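Alpha-glucosidase (Pseudoalteromonas sp. K8, PDB 5HQA) hydrolyses alpha-glucosides as a family 97 glycoside hydrolase that is activated by chloride and carries a bound calcium ion. Local coordinates at residues 23-28 with 231-236; 327-332 with 367-372. All coordinates share one frame; numbering follows the deposited sequence.

Contact 1. Residues 23-28 with 231-236; sequences YSISFK and IQIGEK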
ATOM      1  N   TYR A  23     -26.699  -9.452   4.750  1.00 11.84           N
ATOM      2  CA  TYR A  23     -26.837  -8.079   4.293  1.00 11.36           C
ATOM      3  C   TYR A  23     -26.831  -8.071   2.768  1.00 13.81           C
ATOM      4  O   TYR A  23     -26.358  -9.009   2.122  1.00 12.32           O
ATOM      5  CB  TYR A  23     -25.718  -7.170   4.850  1.00 11.61           C
ATOM      6  CG  TYR A  23     -24.394  -7.406   4.171  1.00 11.28           C
ATOM      7  CD1 TYR A  23     -23.591  -8.483   4.532  1.00 11.59           C
ATOM      8  CD2 TYR A  23     -23.967  -6.579   3.141  1.00 10.24           C
ATOM      9  CE1 TYR A  23     -22.384  -8.723   3.886  1.00 10.24           C
ATOM     10  CE2 TYR A  23     -22.770  -6.809   2.491  1.00  9.89           C
ATOM     11  CZ  TYR A  23     -21.984  -7.878   2.868  1.00 11.13           C
ATOM     12  OH  TYR A  23     -20.799  -8.100   2.213  1.00 11.07           O
ATOM     13  N   SER A  24     -27.387  -7.004   2.201  1.00 12.63           N
ATOM     14  CA  SER A  24     -27.316  -6.742   0.769  1.00 14.00           C
ATOM     15  C   SER A  24     -27.147  -5.243   0.569  1.00 15.40           C
ATOM     16  O   SER A  24     -27.415  -4.447   1.472  1.00 13.84           O
ATOM     17  CB  SER A  24     -28.564  -7.255   0.028  1.00 13.07           C
ATOM     18  OG  SER A  24     -29.716  -6.543   0.447  1.00 19.17           O
ATOM     19  N   ILE A  25     -26.676  -4.852  -0.612  1.00 11.01           N
ATOM     20  CA  ILE A  25     -26.365  -3.451  -0.878  1.00 11.08           C
ATOM     21  C   ILE A  25     -26.870  -3.083  -2.262  1.00 15.88           C
ATOM     22  O   ILE A  25     -26.629  -3.812  -3.231  1.00 14.54           O
ATOM     23  CB  ILE A  25     -24.853  -3.168  -0.787  1.00 11.81           C
ATOM     24  CG1 ILE A  25     -24.294  -3.603   0.577  1.00 12.16           C
ATOM     25  CG2 ILE A  25     -24.566  -1.682  -1.069  1.00 10.81           C
ATOM     26  CD1 ILE A  25     -22.806  -3.399   0.701  1.00 11.85           C
ATOM     27  N   SER A  26     -27.553  -1.949  -2.362  1.00 12.68           N
ATOM     28  CA  SER A  26     -27.900  -1.368  -3.649  1.00 12.54           C
ATOM     29  C   SER A  26     -27.150  -0.058  -3.857  1.00 14.19           C
ATOM     30  O   SER A  26     -26.788   0.638  -2.902  1.00 13.41           O
ATOM     31  CB  SER A  26     -29.404  -1.121  -3.764  1.00 14.12           C
ATOM     32  OG  SER A  26     -29.810  -0.110  -2.860  1.00 15.49           O
ATOM     33  N   PHE A  27     -26.916   0.269  -5.125  1.00 12.35           N
ATOM     34  CA  PHE A  27     -26.295   1.528  -5.513  1.00 12.22           C
ATOM     35  C   PHE A  27     -27.223   2.171  -6.526  1.00 17.75           C
ATOM     36  O   PHE A  27     -27.524   1.565  -7.562  1.00 12.92           O
ATOM     37  CB  PHE A  27     -24.898   1.306  -6.100  1.00 12.03           C
ATOM     38  CG  PHE A  27     -24.169   2.584  -6.452  1.00 15.20           C
ATOM     39  CD1 PHE A  27     -23.925   3.549  -5.483  1.00 16.16           C
ATOM     40  CD2 PHE A  27     -23.710   2.808  -7.744  1.00 15.78           C
ATOM     41  CE1 PHE A  27     -23.247   4.727  -5.797  1.00 15.48           C
ATOM     42  CE2 PHE A  27     -23.023   3.985  -8.066  1.00 16.29           C
ATOM     43  CZ  PHE A  27     -22.791   4.940  -7.091  1.00 16.19           C
ATOM     44  N   LYS A  28     -27.699   3.380  -6.214  1.00 14.73           N
ATOM     45  CA  LYS A  28     -28.686   4.060  -7.050  1.00 15.58           C
ATOM     46  C   LYS A  28     -29.863   3.138  -7.356  1.00 17.82           C
ATOM     47  O   LYS A  28     -30.344   3.054  -8.488  1.00 16.41           O
ATOM     48  CB  LYS A  28     -28.039   4.587  -8.327  1.00 16.84           C
ATOM     49  CG  LYS A  28     -26.932   5.578  -8.041  1.00 20.19           C
ATOM     50  CD  LYS A  28     -26.235   5.975  -9.308  1.00 29.04           C
ATOM     51  CE  LYS A  28     -25.489   7.267  -9.118  1.00 38.32           C
ATOM     52  NZ  LYS A  28     -25.199   7.839 -10.452  1.00 47.24           N
ATOM     53  N   ILE A 231     -16.332  -2.169   1.449  1.00 11.52           N
ATOM     54  CA  ILE A 231     -16.850  -2.299   0.093  1.00 10.78           C
ATOM     55  C   ILE A 231     -16.928  -0.893  -0.484  1.00 12.07           C
ATOM     56  O   ILE A 231     -17.863  -0.142  -0.182  1.00 11.04           O
ATOM     57  CB  ILE A 231     -18.219  -2.985   0.051  1.00 10.06           C
ATOM     58  CG1 ILE A 231     -18.167  -4.328   0.798  1.00 10.00           C
ATOM     59  CG2 ILE A 231     -18.651  -3.176  -1.400  1.00  9.41           C
ATOM     60  CD1 ILE A 231     -19.543  -4.967   1.021  1.00 10.95           C
ATOM     61  N   GLN A 232     -15.948  -0.526  -1.305  1.00  9.18           N
ATOM     62  CA  GLN A 232     -16.010   0.744  -2.014  1.00  9.60           C
ATOM     63  C   GLN A 232     -16.871   0.584  -3.256  1.00 11.09           C
ATOM     64  O   GLN A 232     -16.798  -0.437  -3.947  1.00 11.80           O
ATOM     65  CB  GLN A 232     -14.608   1.209  -2.411  1.00  9.89           C
ATOM     66  CG  GLN A 232     -13.725   1.564  -1.222  1.00 13.16           C
ATOM     67  CD  GLN A 232     -12.389   2.128  -1.650  1.00 15.64           C
ATOM     68  OE1 GLN A 232     -11.331   1.521  -1.435  1.00 17.55           O
ATOM     69  NE2 GLN A 232     -12.427   3.307  -2.248  1.00 12.15           N
ATOM     70  N   ILE A 233     -17.687   1.595  -3.538  1.00 10.08           N
ATOM     71  CA  ILE A 233     -18.620   1.569  -4.661  1.00 11.81           C
ATOM     72  C   ILE A 233     -18.610   2.942  -5.309  1.00 15.34           C
ATOM     73  O   ILE A 233     -18.792   3.951  -4.620  1.00 14.44           O
ATOM     74  CB  ILE A 233     -20.052   1.213  -4.208  1.00 12.52           C
ATOM     75  CG1 ILE A 233     -20.068  -0.099  -3.413  1.00 10.17           C
ATOM     76  CG2 ILE A 233     -20.999   1.168  -5.409  1.00 12.58           C
ATOM     77  CD1 ILE A 233     -21.378  -0.355  -2.668  1.00 11.39           C
ATOM     78  N   GLY A 234     -18.429   2.991  -6.627  1.00 13.40           N
ATOM     79  CA  GLY A 234     -18.477   4.267  -7.323  1.00 16.16           C
ATOM     80  C   GLY A 234     -18.867   4.122  -8.778  1.00 14.99           C
ATOM     81  O   GLY A 234     -18.694   3.061  -9.390  1.00 14.25           O
ATOM     82  N   GLU A 235     -19.399   5.219  -9.333  1.00 14.28           N
ATOM     83  CA  GLU A 235     -19.768   5.216 -10.749  1.00 17.60           C
ATOM     84  C   GLU A 235     -18.548   5.151 -11.651  1.00 18.10           C
ATOM     85  O   GLU A 235     -18.650   4.684 -12.790  1.00 20.35           O
ATOM     86  CB  GLU A 235     -20.552   6.465 -11.138  1.00 23.24           C
ATOM     87  CG  GLU A 235     -21.579   6.938 -10.187  1.00 32.41           C
ATOM     88  CD  GLU A 235     -22.187   8.216 -10.692  0.20 38.34           C
ATOM     89  OE1 GLU A 235     -23.238   8.131 -11.351  0.54 46.27           O
ATOM     90  OE2 GLU A 235     -21.588   9.290 -10.476  0.75 36.97           O
ATOM     91  N   LYS A 236     -17.412   5.660 -11.184  1.00 15.45           N
ATOM     92  CA  LYS A 236     -16.202   5.773 -11.982  1.00 15.73           C
ATOM     93  C   LYS A 236     -15.041   5.121 -11.245  1.00 14.86           C
ATOM     94  O   LYS A 236     -15.003   5.099 -10.012  1.00 14.38           O
ATOM     95  CB  LYS A 236     -15.836   7.239 -12.260  1.00 19.00           C
ATOM     96  CG  LYS A 236     -16.863   8.038 -12.996  1.00 22.79           C
ATOM     97  CD  LYS A 236     -16.448   9.505 -13.012  1.00 29.77           C
ATOM     98  CE  LYS A 236     -17.410  10.343 -13.844  1.00 38.67           C
ATOM     99  NZ  LYS A 236     -17.540   9.808 -15.231  0.29 38.15           N
TER
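Phe27 and Ile233 meet between the two facing sheets of the N-terminal beta-sandwich, a domain of the galactose mutarotase-like clan. Strands 23-27 and 231-234 run in nearly the same direction, 21° apart, with axes 9.1 Å from each other, so side chains rather than backbones fill the gap. The tight part is apolar. Ile231 CD1 reaches tip to tip to Ile25 CD1 at 3.6 Å and also abuts the end of Tyr23, whose OH is fixed by a hydrogen bond to Glu131 O on strand 122-134. One step on, Ile25 CG2 touches Ile233 CD1. Phe27 CG is anti to the backbone N (chi1 -177°); the ring and Ile233 slide past each other in opposite directions, and Ile233 CG2 forms a CH-pi contact, 3.8 Å from the ring centroid and offset toward the rim. Lys28 CG lies over the centre of the opposite face. An alanine at Phe27 would probably leave a gap facing Ile233 CG2 and deprive the methylenes of Lys28 and Glu235 of the ring they pack on. Beyond the Phe27 ring the strands give way to loop and the contact becomes exposed and polar: Lys28 NZ forms a salt bridge with Glu235 OE1, although the modelled separation is too short for its length to be trusted. Glu235 CG lies at the edge of the Phe27 ring, in its plane, 3.9 Å from CZ.

Contact 2. Residues 327-332 with 367-372; sequences VFSFTQ and RKQMAD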
ATOM      1  N   VAL A 327      21.073 -16.540  10.551  1.00 21.67           N
ATOM      2  CA  VAL A 327      22.404 -16.058  10.920  1.00 22.28           C
ATOM      3  C   VAL A 327      22.579 -14.554  10.784  1.00 21.96           C
ATOM      4  O   VAL A 327      23.646 -14.046  11.159  1.00 22.31           O
ATOM      5  CB  VAL A 327      23.508 -16.779  10.120  1.00 25.30           C
ATOM      6  CG1 VAL A 327      23.486 -18.263  10.438  1.00 27.05           C
ATOM      7  CG2 VAL A 327      23.343 -16.532   8.627  1.00 22.04           C
ATOM      8  N   PHE A 328      21.594 -13.828  10.254  1.00 20.32           N
ATOM      9  CA  PHE A 328      21.693 -12.372  10.200  1.00 19.09           C
ATOM     10  C   PHE A 328      21.934 -11.801  11.591  1.00 19.39           C
ATOM     11  O   PHE A 328      21.251 -12.166  12.554  1.00 19.62           O
ATOM     12  CB  PHE A 328      20.408 -11.771   9.626  1.00 17.49           C
ATOM     13  CG  PHE A 328      20.327 -11.807   8.134  1.00 17.90           C
ATOM     14  CD1 PHE A 328      21.352 -11.289   7.356  1.00 19.72           C
ATOM     15  CD2 PHE A 328      19.217 -12.350   7.506  1.00 18.58           C
ATOM     16  CE1 PHE A 328      21.273 -11.309   5.967  1.00 22.40           C
ATOM     17  CE2 PHE A 328      19.126 -12.381   6.122  1.00 20.49           C
ATOM     18  CZ  PHE A 328      20.158 -11.860   5.348  1.00 21.02           C
ATOM     19  N   SER A 329      22.913 -10.907  11.697  1.00 17.68           N
ATOM     20  CA  SER A 329      23.056 -10.042  12.858  1.00 18.71           C
ATOM     21  C   SER A 329      22.443  -8.688  12.535  1.00 19.88           C
ATOM     22  O   SER A 329      22.630  -8.157  11.434  1.00 19.96           O
ATOM     23  CB  SER A 329      24.527  -9.861  13.244  1.00 19.49           C
ATOM     24  OG  SER A 329      24.672  -8.870  14.252  1.00 20.15           O
ATOM     25  N   PHE A 330      21.703  -8.129  13.486  1.00 16.21           N
ATOM     26  CA  PHE A 330      21.126  -6.808  13.294  1.00 15.92           C
ATOM     27  C   PHE A 330      21.836  -5.750  14.119  1.00 18.26           C
ATOM     28  O   PHE A 330      21.345  -4.623  14.229  1.00 20.88           O
ATOM     29  CB  PHE A 330      19.626  -6.857  13.583  1.00 15.37           C
ATOM     30  CG  PHE A 330      18.900  -7.822  12.682  1.00 16.81           C
ATOM     31  CD1 PHE A 330      18.593  -7.469  11.374  1.00 16.61           C
ATOM     32  CD2 PHE A 330      18.582  -9.101  13.118  1.00 16.22           C
ATOM     33  CE1 PHE A 330      17.954  -8.357  10.528  1.00 15.88           C
ATOM     34  CE2 PHE A 330      17.933 -10.001  12.275  1.00 16.49           C
ATOM     35  CZ  PHE A 330      17.621  -9.627  10.977  1.00 16.41           C
ATOM     36  N   THR A 331      23.004  -6.077  14.664  1.00 18.12           N
ATOM     37  CA  THR A 331      23.844  -5.105  15.349  1.00 20.27           C
ATOM     38  C   THR A 331      25.275  -5.062  14.846  1.00 23.72           C
ATOM     39  O   THR A 331      25.955  -4.060  15.092  1.00 24.90           O
ATOM     40  CB  THR A 331      23.888  -5.388  16.861  1.00 21.37           C
ATOM     41  OG1 THR A 331      24.256  -6.758  17.072  1.00 22.57           O
ATOM     42  CG2 THR A 331      22.541  -5.120  17.508  1.00 21.30           C
ATOM     43  N   GLN A 332      25.763  -6.105  14.168  1.00 20.50           N
ATOM     44  CA  GLN A 332      27.177  -6.202  13.837  1.00 21.29           C
ATOM     45  C   GLN A 332      27.399  -5.889  12.366  1.00 22.61           C
ATOM     46  O   GLN A 332      27.062  -6.720  11.510  1.00 21.70           O
ATOM     47  CB  GLN A 332      27.705  -7.596  14.162  1.00 26.08           C
ATOM     48  CG  GLN A 332      29.163  -7.792  13.778  1.00 33.44           C
ATOM     49  CD  GLN A 332      30.087  -6.844  14.530  1.00 42.86           C
ATOM     50  OE1 GLN A 332      30.071  -6.793  15.765  1.00 43.97           O
ATOM     51  NE2 GLN A 332      30.887  -6.074  13.787  1.00 43.59           N
ATOM     52  N   ARG A 367      13.382 -10.871  16.140  1.00 15.70           N
ATOM     53  CA  ARG A 367      12.742 -10.445  17.381  1.00 16.64           C
ATOM     54  C   ARG A 367      13.728 -10.443  18.545  1.00 19.99           C
ATOM     55  O   ARG A 367      13.729  -9.517  19.368  1.00 18.29           O
ATOM     56  CB  ARG A 367      11.547 -11.355  17.676  1.00 19.60           C
ATOM     57  CG  ARG A 367      11.026 -11.276  19.098  1.00 27.51           C
ATOM     58  CD  ARG A 367      10.152 -10.063  19.306  1.00 34.87           C
ATOM     59  NE  ARG A 367       8.815 -10.266  18.761  1.00 38.86           N
ATOM     60  CZ  ARG A 367       7.685 -10.083  19.435  1.00 29.58           C
ATOM     61  NH1 ARG A 367       7.704  -9.680  20.692  1.00 25.70           N
ATOM     62  NH2 ARG A 367       6.528 -10.287  18.833  1.00 29.04           N
ATOM     63  N   LYS A 368      14.593 -11.459  18.624  1.00 19.51           N
ATOM     64  CA  LYS A 368      15.498 -11.520  19.763  1.00 22.73           C
ATOM     65  C   LYS A 368      16.542 -10.416  19.726  1.00 22.40           C
ATOM     66  O   LYS A 368      17.045 -10.031  20.785  1.00 22.86           O
ATOM     67  CB  LYS A 368      16.165 -12.898  19.853  1.00 28.08           C
ATOM     68  CG  LYS A 368      17.314 -13.144  18.905  1.00 39.69           C
ATOM     69  CD  LYS A 368      17.690 -14.636  18.892  1.00 48.17           C
ATOM     70  CE  LYS A 368      18.749 -14.958  17.825  1.00 46.98           C
ATOM     71  NZ  LYS A 368      18.560 -16.309  17.194  1.00 43.19           N
ATOM     72  N   GLN A 369      16.850  -9.872  18.548  1.00 20.58           N
ATOM     73  CA  GLN A 369      17.848  -8.814  18.416  1.00 21.12           C
ATOM     74  C   GLN A 369      17.232  -7.431  18.256  1.00 19.14           C
ATOM     75  O   GLN A 369      17.966  -6.440  18.198  1.00 20.29           O
ATOM     76  CB  GLN A 369      18.758  -9.081  17.216  1.00 19.55           C
ATOM     77  CG  GLN A 369      19.445 -10.418  17.211  1.00 20.41           C
ATOM     78  CD  GLN A 369      20.315 -10.578  15.985  1.00 22.83           C
ATOM     79  OE1 GLN A 369      21.232  -9.781  15.752  1.00 21.15           O
ATOM     80  NE2 GLN A 369      20.022 -11.595  15.176  1.00 20.65           N
ATOM     81  N   MET A 370      15.905  -7.347  18.191  1.00 19.64           N
ATOM     82  CA  MET A 370      15.248  -6.132  17.726  1.00 19.01           C
ATOM     83  C   MET A 370      15.521  -4.946  18.647  1.00 21.10           C
ATOM     84  O   MET A 370      15.763  -3.828  18.176  1.00 19.18           O
ATOM     85  CB  MET A 370      13.751  -6.396  17.609  1.00 18.96           C
ATOM     86  CG  MET A 370      13.017  -5.429  16.740  1.00 24.67           C
ATOM     87  SD  MET A 370      11.271  -5.860  16.690  1.00 22.89           S
ATOM     88  CE  MET A 370      11.306  -7.332  15.666  1.00 18.76           C
ATOM     89  N   ALA A 371      15.475  -5.162  19.965  1.00 21.05           N
ATOM     90  CA  ALA A 371      15.711  -4.055  20.887  1.00 21.74           C
ATOM     91  C   ALA A 371      17.130  -3.514  20.744  1.00 22.11           C
ATOM     92  O   ALA A 371      17.337  -2.292  20.688  1.00 22.67           O
ATOM     93  CB  ALA A 371      15.441  -4.498  22.324  1.00 21.48           C
ATOM     94  N   ASP A 372      18.119  -4.407  20.669  1.00 21.54           N
ATOM     95  CA  ASP A 372      19.497  -3.967  20.466  1.00 22.64           C
ATOM     96  C   ASP A 372      19.673  -3.289  19.108  1.00 22.74           C
ATOM     97  O   ASP A 372      20.437  -2.322  18.982  1.00 22.93           O
ATOM     98  CB  ASP A 372      20.450  -5.158  20.589  1.00 24.07           C
ATOM     99  CG  ASP A 372      20.524  -5.710  22.009  1.00 31.08           C
ATOM    100  OD1 ASP A 372      20.193  -4.976  22.964  1.00 30.67           O
ATOM    101  OD2 ASP A 372      20.927  -6.882  22.168  1.00 33.09           O
TER
HETATM  102  O   HOH W   1      22.546  -8.553  17.734  1.00 27.65           O
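The Phe330 ring and the side-chain amide of Gln369 meet with their planes 53° apart, ring atom CD2 lying 3.5 Å from NE2; elsewhere the ring packs edge-to-face with His357 and obliquely against Tyr366. The contact belongs to the catalytic TIM barrel, where the loop after strand 307-310 is held against helix 363-379. In the amide's own plane, NE2 donates an almost straight hydrogen bond of 3.0 Å to Phe328 O, and it has a second acceptor in Asn365 O. OE1 in turn accepts from Phe330 N at 2.8 Å, the donor standing 40° above the carbonyl plane. Gln369 therefore pairs with the loop backbone much as another peptide group would, and these bonds, with that to Asn365 O, would hold the amide against rotation. Gln369 CD is anti to CA (chi2 180°), which extends the chain as far as CD, and the amide beyond it meets the loop. A water donates to OE1 at 2.7 Å and also bonds to Thr331 OG1, bridging the two side chains. Within the loop, Ser329 OG accepts from Thr331 N and Gln332 N, an ST turn and ST motif that shape the backbone beside Gln369. The Phe328 side chain lies about 7 Å from the bound acarviosine unit of acarbose, which places this loop close to the sugar pocket. Farther along the loop, Thr331 CG2 rests against Asp372 CB at 3.7 Å.

In the fold
Contact 1 closes in the chain before contact 2 opens, and the two lie on opposite sides of the chain's centre, with their own centres 47 Å apart and nearest atoms about 29 Å apart. They share no strand, helix or sheet. Segments 23-28 and 231-236 come from early and late strands of the N-terminal domain and join its two antiparallel sheets, far from the annotated sites. Segments 327-332 and 367-372 are closer in sequence and belong to the barrel, whose bound sugar lies near contact 2. Contact 1 thus joins the two sheets inside the sandwich, whereas contact 2 ties a loop to a helix near the substrate pocket.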